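Local coordinates for cystathionine beta-lyase family protein, YNBB B.subtilis ortholog (Clostridium acetobutylicum, PDB 3HVY) that probably acts as a pyridoxal-phosphate-dependent carbon-sulfur lyase of the cystathionine beta-lyase and methionine gamma-lyase family, with a putative part in aluminium resistance, at the interface of chains A and B and the interface of chains A and C. Numbering follows the deposited sequence. Chains: chain A/B/C, Cystathionine beta-lyase family protein, YNBB B.subtilis ortholog.

Contact 1: the interface of chains A and B. Residues chain A 110, 132-133, 141-144, 147, 270; chain B 114, 266, 269, 273-275.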
# COMPACT_ATOMS: atom_id res chain seq x y z
N PHE A 110 15.83 -27.55 -0.90
CA PHE A 110 15.46 -28.09 -2.19
C PHE A 110 16.42 -27.62 -3.24
O PHE A 110 16.88 -28.40 -4.08
CB PHE A 110 14.05 -27.67 -2.58
CG PHE A 110 12.97 -28.62 -2.18
CD1 PHE A 110 12.76 -29.77 -2.93
CD2 PHE A 110 12.14 -28.35 -1.12
CE1 PHE A 110 11.75 -30.65 -2.59
CE2 PHE A 110 11.11 -29.23 -0.78
CZ PHE A 110 10.91 -30.38 -1.53
N ASP A 132 7.45 -32.48 6.48
CA ASP A 132 6.91 -32.68 5.10
C ASP A 132 7.89 -32.28 4.01
O ASP A 132 7.90 -32.84 2.92
CB ASP A 132 5.59 -31.92 4.92
CG ASP A 132 4.39 -32.67 5.50
OD1 ASP A 132 4.51 -33.89 5.71
OD2 ASP A 132 3.32 -32.04 5.70
N ILE A 133 8.68 -31.26 4.28
CA ILE A 133 9.76 -30.88 3.37
C ILE A 133 10.70 -32.06 3.16
O ILE A 133 11.05 -32.38 2.05
CB ILE A 133 10.52 -29.70 3.91
CG1 ILE A 133 9.66 -28.45 3.76
CG2 ILE A 133 11.85 -29.50 3.21
CD1 ILE A 133 10.19 -27.29 4.52
N LYS A 141 1.45 -37.47 -0.18
CA LYS A 141 2.10 -36.98 -1.40
C LYS A 141 2.10 -35.48 -1.31
O LYS A 141 1.06 -34.83 -1.48
CB LYS A 141 1.37 -37.50 -2.61
CG LYS A 141 1.96 -37.05 -3.91
CD LYS A 141 1.21 -37.72 -5.01
CE LYS A 141 1.82 -37.46 -6.34
NZ LYS A 141 1.05 -38.18 -7.39
N VAL A 142 3.26 -34.91 -1.02
CA VAL A 142 3.37 -33.48 -0.74
C VAL A 142 4.52 -32.78 -1.43
O VAL A 142 4.79 -31.61 -1.16
CB VAL A 142 3.45 -33.23 0.78
CG1 VAL A 142 2.09 -33.58 1.45
CG2 VAL A 142 4.60 -34.02 1.42
N GLY A 143 5.16 -33.49 -2.36
CA GLY A 143 6.31 -32.99 -3.11
C GLY A 143 7.57 -32.88 -2.26
O GLY A 143 8.37 -31.98 -2.45
N SER A 144 7.73 -33.79 -1.31
CA SER A 144 8.83 -33.71 -0.36
C SER A 144 10.17 -34.06 -1.02
O SER A 144 10.21 -34.62 -2.13
CB SER A 144 8.60 -34.71 0.76
OG SER A 144 8.84 -36.02 0.29
N GLU A 147 10.16 -37.61 -2.01
CA GLU A 147 9.45 -37.88 -3.25
C GLU A 147 10.32 -37.51 -4.47
O GLU A 147 10.14 -38.05 -5.56
CB GLU A 147 8.11 -37.12 -3.27
CG GLU A 147 7.10 -37.64 -2.28
CD GLU A 147 5.89 -36.75 -2.21
OE1 GLU A 147 5.36 -36.41 -3.27
OE2 GLU A 147 5.45 -36.40 -1.10
N ARG A 270 14.44 -22.40 -6.94
CA ARG A 270 13.34 -23.09 -6.27
C ARG A 270 12.27 -22.11 -5.82
O ARG A 270 11.08 -22.43 -5.87
CB ARG A 270 13.87 -23.91 -5.10
CG ARG A 270 12.81 -24.35 -4.11
CD ARG A 270 11.78 -25.38 -4.65
NE ARG A 270 10.65 -25.44 -3.72
CZ ARG A 270 9.90 -26.51 -3.55
NH1 ARG A 270 10.08 -27.60 -4.29
NH2 ARG A 270 8.90 -26.45 -2.68
N ARG B 114 7.60 -36.05 -11.03
CA ARG B 114 8.55 -36.69 -10.11
C ARG B 114 9.62 -37.37 -10.94
O ARG B 114 9.46 -37.57 -12.14
CB ARG B 114 7.84 -37.75 -9.26
CG ARG B 114 6.76 -37.25 -8.31
CD ARG B 114 7.28 -36.36 -7.23
NE ARG B 114 6.19 -36.02 -6.30
CZ ARG B 114 5.38 -34.97 -6.40
NH1 ARG B 114 5.48 -34.09 -7.37
NH2 ARG B 114 4.43 -34.82 -5.51
N GLN B 266 -0.89 -29.99 -5.57
CA GLN B 266 0.49 -30.36 -5.78
C GLN B 266 1.34 -29.15 -6.23
O GLN B 266 2.48 -28.97 -5.78
CB GLN B 266 0.63 -31.54 -6.76
CG GLN B 266 0.19 -32.90 -6.18
CD GLN B 266 0.85 -33.25 -4.86
OE1 GLN B 266 2.07 -33.22 -4.73
NE2 GLN B 266 0.02 -33.60 -3.86
N PHE B 269 2.47 -26.85 -3.36
CA PHE B 269 3.62 -27.28 -2.58
C PHE B 269 4.95 -26.88 -3.20
O PHE B 269 5.95 -26.78 -2.50
CB PHE B 269 3.58 -28.80 -2.33
CG PHE B 269 2.39 -29.25 -1.54
CD1 PHE B 269 1.99 -28.56 -0.41
CD2 PHE B 269 1.71 -30.40 -1.89
CE1 PHE B 269 0.87 -28.98 0.33
CE2 PHE B 269 0.61 -30.85 -1.16
CZ PHE B 269 0.17 -30.13 -0.04
N VAL B 273 5.99 -24.59 0.12
CA VAL B 273 6.70 -25.79 0.49
C VAL B 273 5.72 -26.88 0.87
O VAL B 273 4.53 -26.60 1.18
CB VAL B 273 7.70 -25.57 1.69
CG1 VAL B 273 8.96 -24.85 1.22
CG2 VAL B 273 7.03 -24.84 2.83
N PRO B 274 6.16 -28.13 0.79
CA PRO B 274 5.38 -29.24 1.28
C PRO B 274 4.80 -28.97 2.66
O PRO B 274 5.46 -28.40 3.50
CB PRO B 274 6.41 -30.35 1.36
CG PRO B 274 7.32 -30.05 0.19
CD PRO B 274 7.41 -28.58 0.14
N GLY B 275 3.56 -29.39 2.86
CA GLY B 275 2.91 -29.21 4.15
C GLY B 275 2.34 -27.81 4.40
O GLY B 275 1.55 -27.64 5.33

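Contact 2: the interface of chains A and B. Residues chain A 110, 113-115, 147-149; chain B 110, 113-115, 147-148.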
# COMPACT_ATOMS: atom_id res chain seq x y z
N PHE A 110 15.83 -27.55 -0.90
CA PHE A 110 15.46 -28.09 -2.19
C PHE A 110 16.42 -27.62 -3.24
O PHE A 110 16.88 -28.40 -4.08
CB PHE A 110 14.05 -27.67 -2.58
CG PHE A 110 12.97 -28.62 -2.18
CD1 PHE A 110 12.76 -29.77 -2.93
CD2 PHE A 110 12.14 -28.35 -1.12
CE1 PHE A 110 11.75 -30.65 -2.59
CE2 PHE A 110 11.11 -29.23 -0.78
CZ PHE A 110 10.91 -30.38 -1.53
N LEU A 113 19.69 -29.60 -3.40
CA LEU A 113 19.66 -31.06 -3.39
C LEU A 113 19.08 -31.62 -4.70
O LEU A 113 18.27 -30.98 -5.35
CB LEU A 113 18.88 -31.55 -2.15
CG LEU A 113 19.55 -31.39 -0.76
CD1 LEU A 113 18.52 -31.50 0.34
CD2 LEU A 113 20.71 -32.35 -0.48
N ARG A 114 19.53 -32.81 -5.07
CA ARG A 114 19.09 -33.49 -6.27
C ARG A 114 18.87 -34.97 -5.92
O ARG A 114 19.38 -35.45 -4.92
CB ARG A 114 20.17 -33.38 -7.34
CG ARG A 114 20.49 -31.98 -7.77
CD ARG A 114 19.34 -31.34 -8.53
NE ARG A 114 19.80 -30.11 -9.16
CZ ARG A 114 19.79 -28.92 -8.59
NH1 ARG A 114 19.26 -28.77 -7.38
NH2 ARG A 114 20.27 -27.88 -9.25
N PRO A 115 18.14 -35.70 -6.78
CA PRO A 115 17.92 -37.12 -6.50
C PRO A 115 19.20 -37.87 -6.27
O PRO A 115 20.21 -37.63 -6.97
CB PRO A 115 17.24 -37.64 -7.77
CG PRO A 115 16.61 -36.42 -8.38
CD PRO A 115 17.51 -35.28 -8.03
N GLU A 147 10.16 -37.61 -2.01
CA GLU A 147 9.45 -37.88 -3.25
C GLU A 147 10.32 -37.51 -4.47
O GLU A 147 10.14 -38.05 -5.56
CB GLU A 147 8.11 -37.12 -3.27
CG GLU A 147 7.10 -37.64 -2.28
CD GLU A 147 5.89 -36.75 -2.21
OE1 GLU A 147 5.36 -36.41 -3.27
OE2 GLU A 147 5.45 -36.40 -1.10
N TYR A 148 11.26 -36.60 -4.28
CA TYR A 148 12.21 -36.27 -5.35
C TYR A 148 13.52 -37.07 -5.26
O TYR A 148 14.54 -36.67 -5.84
CB TYR A 148 12.43 -34.76 -5.40
CG TYR A 148 11.25 -34.04 -6.02
CD1 TYR A 148 11.12 -33.97 -7.42
CD2 TYR A 148 10.23 -33.54 -5.26
CE1 TYR A 148 10.04 -33.34 -8.00
CE2 TYR A 148 9.14 -32.90 -5.84
CZ TYR A 148 9.06 -32.81 -7.20
OH TYR A 148 7.96 -32.20 -7.76
N GLY A 149 13.48 -38.21 -4.58
CA GLY A 149 14.64 -39.10 -4.53
C GLY A 149 15.81 -38.64 -3.65
O GLY A 149 16.92 -39.16 -3.76
N PHE B 110 6.34 -28.60 -12.27
CA PHE B 110 7.14 -29.22 -11.20
C PHE B 110 6.24 -29.92 -10.24
O PHE B 110 6.50 -31.06 -9.84
CB PHE B 110 8.00 -28.19 -10.42
CG PHE B 110 9.40 -27.96 -10.99
CD1 PHE B 110 10.43 -28.85 -10.72
CD2 PHE B 110 9.66 -26.84 -11.77
CE1 PHE B 110 11.68 -28.65 -11.25
CE2 PHE B 110 10.91 -26.63 -12.30
CZ PHE B 110 11.92 -27.53 -12.04
N LEU B 113 5.10 -33.46 -11.34
CA LEU B 113 6.07 -34.39 -11.91
C LEU B 113 7.06 -34.84 -10.84
O LEU B 113 7.31 -34.12 -9.86
CB LEU B 113 6.78 -33.76 -13.10
CG LEU B 113 5.96 -33.54 -14.38
CD1 LEU B 113 6.55 -32.40 -15.24
CD2 LEU B 113 5.78 -34.87 -15.16
N ARG B 114 7.60 -36.05 -11.03
CA ARG B 114 8.55 -36.69 -10.11
C ARG B 114 9.62 -37.37 -10.94
O ARG B 114 9.46 -37.57 -12.14
CB ARG B 114 7.84 -37.75 -9.26
CG ARG B 114 6.76 -37.25 -8.31
CD ARG B 114 7.28 -36.36 -7.23
NE ARG B 114 6.19 -36.02 -6.30
CZ ARG B 114 5.38 -34.97 -6.40
NH1 ARG B 114 5.48 -34.09 -7.37
NH2 ARG B 114 4.43 -34.82 -5.51
N PRO B 115 10.75 -37.72 -10.32
CA PRO B 115 11.79 -38.41 -11.09
C PRO B 115 11.27 -39.64 -11.81
O PRO B 115 10.50 -40.40 -11.26
CB PRO B 115 12.83 -38.79 -10.02
CG PRO B 115 12.60 -37.76 -8.91
CD PRO B 115 11.14 -37.51 -8.91
N GLU B 147 17.20 -31.93 -14.27
CA GLU B 147 18.10 -32.16 -13.13
C GLU B 147 17.44 -32.96 -12.02
O GLU B 147 18.11 -33.61 -11.24
CB GLU B 147 18.65 -30.84 -12.58
CG GLU B 147 19.62 -30.15 -13.51
CD GLU B 147 19.85 -28.72 -13.14
OE1 GLU B 147 20.31 -28.51 -12.03
OE2 GLU B 147 19.57 -27.80 -13.94
N TYR B 148 16.12 -32.94 -11.96
CA TYR B 148 15.36 -33.73 -10.98
C TYR B 148 14.88 -35.06 -11.59
O TYR B 148 13.98 -35.68 -11.07
CB TYR B 148 14.23 -32.91 -10.37
CG TYR B 148 14.72 -31.94 -9.32
CD1 TYR B 148 14.90 -32.33 -7.98
CD2 TYR B 148 15.02 -30.63 -9.66
CE1 TYR B 148 15.42 -31.44 -7.03
CE2 TYR B 148 15.50 -29.72 -8.71
CZ TYR B 148 15.69 -30.12 -7.41
OH TYR B 148 16.17 -29.21 -6.52

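Contact 3: the interface of chains A and C. Residues chain A 43-44, 47; chain C 2-3, 6, 10, 24, 412, 415.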
# COMPACT_ATOMS: atom_id res chain seq x y z
N GLU A 43 25.07 -2.64 20.91
CA GLU A 43 25.83 -1.51 20.34
C GLU A 43 26.69 -1.91 19.13
O GLU A 43 26.72 -1.22 18.10
CB GLU A 43 26.75 -0.94 21.41
CG GLU A 43 27.72 0.14 20.96
CD GLU A 43 28.59 0.62 22.14
OE1 GLU A 43 29.46 -0.16 22.57
OE2 GLU A 43 28.36 1.75 22.64
N TYR A 44 27.38 -3.04 19.26
CA TYR A 44 28.17 -3.57 18.17
C TYR A 44 27.31 -3.87 16.94
O TYR A 44 27.66 -3.50 15.84
CB TYR A 44 28.87 -4.84 18.62
CG TYR A 44 29.67 -5.49 17.52
CD1 TYR A 44 30.88 -4.97 17.11
CD2 TYR A 44 29.17 -6.62 16.84
CE1 TYR A 44 31.61 -5.56 16.09
CE2 TYR A 44 29.90 -7.23 15.83
CZ TYR A 44 31.11 -6.69 15.46
OH TYR A 44 31.83 -7.28 14.47
N LEU A 47 25.95 -0.88 15.12
CA LEU A 47 26.95 -0.25 14.31
C LEU A 47 27.19 -1.06 13.05
O LEU A 47 27.38 -0.51 11.96
CB LEU A 47 28.27 -0.10 15.10
CG LEU A 47 29.50 0.43 14.32
CD1 LEU A 47 29.27 1.80 13.69
CD2 LEU A 47 30.79 0.44 15.24
N MSE C 2 32.30 -1.36 26.31
CA MSE C 2 32.34 -1.27 24.78
C MSE C 2 33.25 -2.37 24.18
O MSE C 2 34.40 -2.50 24.54
CB MSE C 2 32.76 0.14 24.30
CG MSE C 2 32.97 0.27 22.78
SE MSE C 2 33.43 2.11 22.05
CE MSE C 2 31.50 2.99 21.91
N LEU C 3 32.73 -3.19 23.27
CA LEU C 3 33.56 -4.23 22.71
C LEU C 3 34.80 -3.63 21.96
O LEU C 3 34.74 -2.53 21.36
CB LEU C 3 32.74 -5.17 21.81
CG LEU C 3 31.48 -5.84 22.40
CD1 LEU C 3 30.91 -6.79 21.37
CD2 LEU C 3 31.75 -6.59 23.72
N THR C 6 33.87 -2.84 18.47
CA THR C 6 33.12 -1.61 18.32
C THR C 6 34.09 -0.42 18.29
O THR C 6 34.00 0.46 17.40
CB THR C 6 32.13 -1.42 19.48
OG1 THR C 6 31.28 -2.58 19.57
CG2 THR C 6 31.29 -0.18 19.28
N LEU C 10 34.84 2.13 15.25
CA LEU C 10 34.57 3.57 15.38
C LEU C 10 35.79 4.42 15.06
O LEU C 10 35.67 5.48 14.46
CB LEU C 10 34.12 3.92 16.78
CG LEU C 10 32.74 3.44 17.17
CD1 LEU C 10 32.54 3.72 18.64
CD2 LEU C 10 31.65 4.10 16.29
N TYR C 24 33.11 10.10 26.21
CA TYR C 24 32.00 9.15 26.13
C TYR C 24 31.81 8.29 27.40
O TYR C 24 30.71 8.16 27.90
CB TYR C 24 32.19 8.26 24.89
CG TYR C 24 31.35 7.04 24.88
CD1 TYR C 24 29.97 7.14 24.91
CD2 TYR C 24 31.91 5.78 24.84
CE1 TYR C 24 29.18 6.03 24.92
CE2 TYR C 24 31.10 4.64 24.84
CZ TYR C 24 29.73 4.79 24.86
OH TYR C 24 28.88 3.70 24.86
N ASP C 412 21.48 3.76 20.92
CA ASP C 412 22.76 3.43 20.35
C ASP C 412 23.00 4.30 19.14
O ASP C 412 24.13 4.72 18.93
CB ASP C 412 22.84 1.96 19.97
CG ASP C 412 23.07 1.05 21.16
OD1 ASP C 412 23.94 1.34 21.99
OD2 ASP C 412 22.36 0.02 21.28
N LYS C 415 23.57 8.09 20.29
CA LYS C 415 24.86 8.17 20.94
C LYS C 415 25.95 8.17 19.91
O LYS C 415 26.87 8.99 19.96
CB LYS C 415 25.00 6.94 21.83
CG LYS C 415 26.37 6.51 22.15
CD LYS C 415 26.29 5.31 23.06
CE LYS C 415 26.20 4.06 22.33
NZ LYS C 415 25.89 3.02 23.35
O HOH W 1 30.18 -2.58 22.00

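Contact 4: the interface of chains A and B. Residues chain A 67-71, 97, 280-282, 284; chain B 99-100, 243, 252-253, 384-385.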
# COMPACT_ATOMS: atom_id res chain seq x y z
N SER A 67 6.56 -2.76 -9.78
CA SER A 67 5.38 -3.45 -10.31
C SER A 67 5.82 -4.52 -11.27
O SER A 67 6.98 -4.59 -11.65
CB SER A 67 4.51 -2.48 -11.08
OG SER A 67 5.12 -2.01 -12.28
N GLY A 68 4.86 -5.33 -11.70
CA GLY A 68 5.07 -6.34 -12.74
C GLY A 68 6.27 -7.18 -12.40
O GLY A 68 6.43 -7.61 -11.28
N TYR A 69 7.14 -7.35 -13.39
CA TYR A 69 8.33 -8.20 -13.30
C TYR A 69 9.29 -7.77 -12.23
O TYR A 69 10.04 -8.61 -11.73
CB TYR A 69 9.11 -8.21 -14.63
CG TYR A 69 8.37 -8.85 -15.75
CD1 TYR A 69 7.53 -9.93 -15.51
CD2 TYR A 69 8.56 -8.43 -17.07
CE1 TYR A 69 6.85 -10.55 -16.54
CE2 TYR A 69 7.89 -9.05 -18.12
CZ TYR A 69 7.03 -10.12 -17.84
OH TYR A 69 6.33 -10.78 -18.83
N GLY A 70 9.28 -6.48 -11.91
CA GLY A 70 10.18 -5.95 -10.92
C GLY A 70 11.62 -5.91 -11.44
O GLY A 70 12.56 -5.93 -10.63
N TYR A 71 11.83 -5.85 -12.76
CA TYR A 71 13.21 -5.71 -13.26
C TYR A 71 13.85 -4.46 -12.66
O TYR A 71 13.22 -3.39 -12.61
CB TYR A 71 13.31 -5.57 -14.80
CG TYR A 71 12.93 -6.79 -15.60
CD1 TYR A 71 13.27 -8.07 -15.17
CD2 TYR A 71 12.26 -6.65 -16.82
CE1 TYR A 71 12.92 -9.19 -15.92
CE2 TYR A 71 11.92 -7.75 -17.58
CZ TYR A 71 12.24 -9.03 -17.13
OH TYR A 71 11.89 -10.13 -17.89
N HIS A 97 8.11 -12.41 -0.70
CA HIS A 97 7.44 -13.53 -1.33
C HIS A 97 7.48 -14.80 -0.47
O HIS A 97 6.67 -15.72 -0.68
CB HIS A 97 8.09 -13.81 -2.72
CG HIS A 97 8.16 -12.58 -3.57
ND1 HIS A 97 7.33 -12.37 -4.64
CD2 HIS A 97 8.91 -11.45 -3.43
CE1 HIS A 97 7.55 -11.16 -5.12
NE2 HIS A 97 8.51 -10.59 -4.42
N CYS A 280 13.43 -11.56 -11.24
CA CYS A 280 12.09 -11.05 -11.31
C CYS A 280 11.50 -11.13 -9.93
O CYS A 280 11.86 -12.02 -9.12
CB CYS A 280 11.22 -11.86 -12.24
SG CYS A 280 11.62 -11.65 -13.99
N GLY A 281 10.57 -10.22 -9.67
CA GLY A 281 9.87 -10.20 -8.41
C GLY A 281 9.74 -8.79 -7.88
O GLY A 281 10.62 -8.31 -7.16
N SER A 282 8.66 -8.12 -8.25
CA SER A 282 8.37 -6.81 -7.69
C SER A 282 8.02 -7.00 -6.19
O SER A 282 7.77 -8.11 -5.72
CB SER A 282 7.26 -6.08 -8.47
OG SER A 282 6.10 -6.86 -8.50
N PHE A 284 5.90 -4.94 -3.93
CA PHE A 284 4.67 -4.46 -3.30
C PHE A 284 4.76 -3.23 -2.41
O PHE A 284 3.90 -3.04 -1.60
CB PHE A 284 4.05 -5.57 -2.45
CG PHE A 284 4.04 -6.89 -3.14
CD1 PHE A 284 3.09 -7.17 -4.13
CD2 PHE A 284 4.97 -7.85 -2.82
CE1 PHE A 284 3.10 -8.40 -4.80
CE2 PHE A 284 4.98 -9.07 -3.48
CZ PHE A 284 4.04 -9.33 -4.48
N VAL B 99 6.01 -14.43 -9.74
CA VAL B 99 6.79 -13.29 -10.23
C VAL B 99 6.50 -12.97 -11.66
O VAL B 99 6.78 -11.86 -12.10
CB VAL B 99 8.34 -13.49 -10.02
CG1 VAL B 99 8.63 -13.57 -8.50
CG2 VAL B 99 8.88 -14.68 -10.76
N ASN B 100 5.95 -13.95 -12.38
CA ASN B 100 5.47 -13.82 -13.77
C ASN B 100 4.66 -15.07 -14.15
O ASN B 100 4.48 -15.97 -13.34
CB ASN B 100 6.65 -13.60 -14.76
CG ASN B 100 7.72 -14.69 -14.66
OD1 ASN B 100 7.44 -15.85 -14.39
ND2 ASN B 100 8.97 -14.30 -14.88
N ILE B 243 -0.78 -10.18 -15.08
CA ILE B 243 -0.42 -8.90 -15.79
C ILE B 243 -0.68 -9.00 -17.31
O ILE B 243 -0.27 -8.11 -18.11
CB ILE B 243 0.99 -8.30 -15.41
CG1 ILE B 243 2.16 -9.15 -15.91
CG2 ILE B 243 1.06 -8.12 -13.88
CD1 ILE B 243 3.56 -8.44 -15.87
N THR B 252 -1.07 -5.75 -10.48
CA THR B 252 0.31 -5.22 -10.57
C THR B 252 1.34 -6.33 -10.65
O THR B 252 2.47 -6.07 -11.11
CB THR B 252 0.68 -4.29 -9.40
OG1 THR B 252 0.47 -5.00 -8.20
CG2 THR B 252 -0.18 -3.01 -9.38
N THR B 253 0.96 -7.56 -10.27
CA THR B 253 1.80 -8.75 -10.48
C THR B 253 0.98 -9.99 -10.16
O THR B 253 -0.19 -9.89 -9.80
CB THR B 253 3.11 -8.77 -9.63
OG1 THR B 253 4.02 -9.83 -10.10
CG2 THR B 253 2.79 -8.90 -8.14
N VAL B 384 2.25 -0.87 -15.64
CA VAL B 384 2.73 -2.05 -14.89
C VAL B 384 3.86 -2.65 -15.70
O VAL B 384 3.72 -2.88 -16.89
CB VAL B 384 1.63 -2.98 -14.68
CG1 VAL B 384 2.15 -4.39 -14.19
CG2 VAL B 384 0.52 -2.29 -13.67
N GLN B 385 5.00 -2.86 -15.06
CA GLN B 385 6.19 -3.23 -15.79
C GLN B 385 6.11 -4.61 -16.35
O GLN B 385 5.97 -5.60 -15.63
CB GLN B 385 7.44 -3.09 -14.93
CG GLN B 385 8.76 -3.30 -15.73
CD GLN B 385 9.87 -3.70 -14.81
OE1 GLN B 385 9.85 -4.79 -14.25
NE2 GLN B 385 10.83 -2.80 -14.59
O HOH W 2 7.11 -9.81 -10.01

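Contact 1: the interface of chains A and B
This is a mixed polar and apolar patch of a two-fold symmetric interface between two copies in the deposited tetramer, probably the catalytic dimer of this PLP-dependent methionine gamma-lyase family enzyme; it sets a turn of chain A against helix 261-271 and the loop that follows it in chain B. B:Arg114, bent at chi2 (-65°), lies alongside A:Glu147 and grips it side-on. Both donors go to the same carboxylate oxygen: B:Arg114 NH2 is 2.9 Å from A:Glu147 OE1, nearly along the C-O axis, and B:Arg114 NE is 3.2 Å from A:Glu147 OE1, on the anti lone pair. The other oxygen, A:Glu147 OE2, takes the backbone N of A:Val142 at 2.6 Å on its syn lone pair, so the carboxylate also braces its own turn. B:Gln266 OE1 accepts from B:Arg114 NH2 at 3.0 Å in the guanidinium plane, while its NE2 donates to A:Lys141 O at 2.9 Å from above the carbonyl plane. Beyond this, B:Pro274 wedges its ring among A:Asp132, A:Ile133 and A:Val142, its CD meeting A:Phe110 CE2 tip to tip at 3.9 Å. A:Val142 lies obliquely over one face of B:Phe269, toward the rim. A:Arg270 spreads its guanidinium across the A:Phe110 ring, with NH1 over the centre.

Contact 2: the interface of chains A and B
Each Tyr148 ring carries an arginine on one face: B:Arg114 CD sits over A:Tyr148 and A:Arg114 CD over B:Tyr148, in both cases offset toward the rim. The guanidinium and ring planes are turned 37-38° apart, so the two groups are neither parallel nor perpendicular. At the edge of B:Tyr148, in its plane, lies A:Phe110 O, 2.7 Å from the phenol OH. B:Tyr148 OH is also 3.0 Å from A:Leu113 O; its one proton can serve either carbonyl as a hydrogen bond, but not both fully at once. In the twin, A:Tyr148 OH likewise meets B:Phe110 O at 2.8 Å and B:Leu113 O at 2.9 Å, and can accept from B:Arg114 NH1 at 3.1 Å. B:Arg114 NH1 donates back to B:Leu113 O at 3.1 Å, fixing the rotation of the guanidinium. A:Arg114 repeats the symmetry-related salt bridge, its NH2 2.8 Å from B:Glu147 OE1 with the planes 46° apart. Pro115 of each chain crosses the partner's Tyr148 at about a right angle, B:Pro115 CD being 3.8 Å from A:Tyr148 CD1. The two tyrosines themselves cross nearly perpendicularly, CD1 toward CD1. The site thus ties the subunits together across the two-fold, each tyrosine plugged into the other chain just past helix 101-111.

Contact 3: the interface of chains A and C
Charge dominates one end of this patch, where A:Glu43 reaches out from helix 18-55 into chain C. Its CG stands anti to the backbone N (chi1 174°) and the chain runs on extended, carrying the carboxylate between two helices and the N-terminal segment of the partner. C:Lys415 crosses it at about a right angle and donates from NZ to A:Glu43 OE2 at 2.9 Å, from above the carboxylate plane. This salt bridge has a second member on its own side: C:Lys415 NZ also donates to C:Asp412 OD1 at 2.9 Å, so the ammonium lies between two carboxylates and probably offsets their mutual repulsion.

Among uncharged polar groups, C:Tyr24 comes tip to tip with the glutamate, its phenol OH 3.0 Å from A:Glu43 OE2, a hydrogen bond in which the phenol would donate. The other oxygen, A:Glu43 OE1, binds a water at 2.6 Å; that water also meets C:Leu3 N and, at 2.7 Å, C:Thr6 OG1. The same C:Thr6 hydroxyl sits at the edge of the A:Tyr44 ring, in its plane.

The apolar contacts are looser. C:Met2, a selenomethionine bent at chi3, lies across the carboxylate with CE 3.8 Å from A:Glu43 CD. C:Leu3 CD1 rests against A:Tyr44 CB, and A:Leu47 CD2 meets C:Leu10 CD2 obliquely at 3.9 Å. Repeated about a two-fold, this patch joins A to C in the deposited tetramer, probably as part of the contact between dimers.

Contact 4: the interface of chains A and B
Tight packing here centres on the A:Ser67 to A:Tyr71 loop, which B:Gln385 follows with backbone and side chain alike. B:Gln385 N donates to A:Ser67 OG at 2.9 Å, and its carbonyl O accepts from A:Tyr69 N at 3.1 Å. Extended with CG anti to the backbone N (chi1 -173°), its side chain presents the amide to A:Tyr71: B:Gln385 OE1 takes A:Tyr71 N at 2.7 Å on a lone pair, and B:Gln385 NE2 donates almost straight to A:Tyr71 O at 3.2 Å. A:Tyr71 is poorly ordered, so these bonds deserve caution. A:Gly68 N lies nearly on the carbonyl axis of B:Thr252 O, 2.6 Å away. The A:Tyr69 ring stands almost perpendicular to the amide of B:Asn100, with its CE1 3.5 Å from B:Asn100 CB. A:Phe284 CE1 packs 3.4 Å from B:Thr253 CG2. Looser is the side where one water links A:Gly68 O and A:Ser282 N to B:Val99 O and B:Thr253 OG1, and the direct B:Thr253 OG1 to A:Gly68 O bond is weak. A:Ser282 OG secures A:Gly68 O from within chain A at 2.9 Å. Because B:Ile243 adjoins Lys244, which carries the PLP, the site probably brings the loop of one subunit to the cofactor pocket of the other.

Contacts 1, 2 and 4 belong to the same A-B interface. Contacts 1 and 2 are neighbours, their C-alpha centres about 10 Å apart, and share A:Phe110, A:Glu147 and B:Arg114, so they form one continuous zone around the arginine-glutamate pair. Contact 4 lies about 25 Å from contact 1 and 28 Å from contact 2, beside the probable active site. Contact 3 uses a different face of chain A, 40 to 48 Å from the others by the same measure. Chain A therefore meets B and C through separate surfaces, which fits a tetramer of two A-B-like dimers, each probably completing its own active sites.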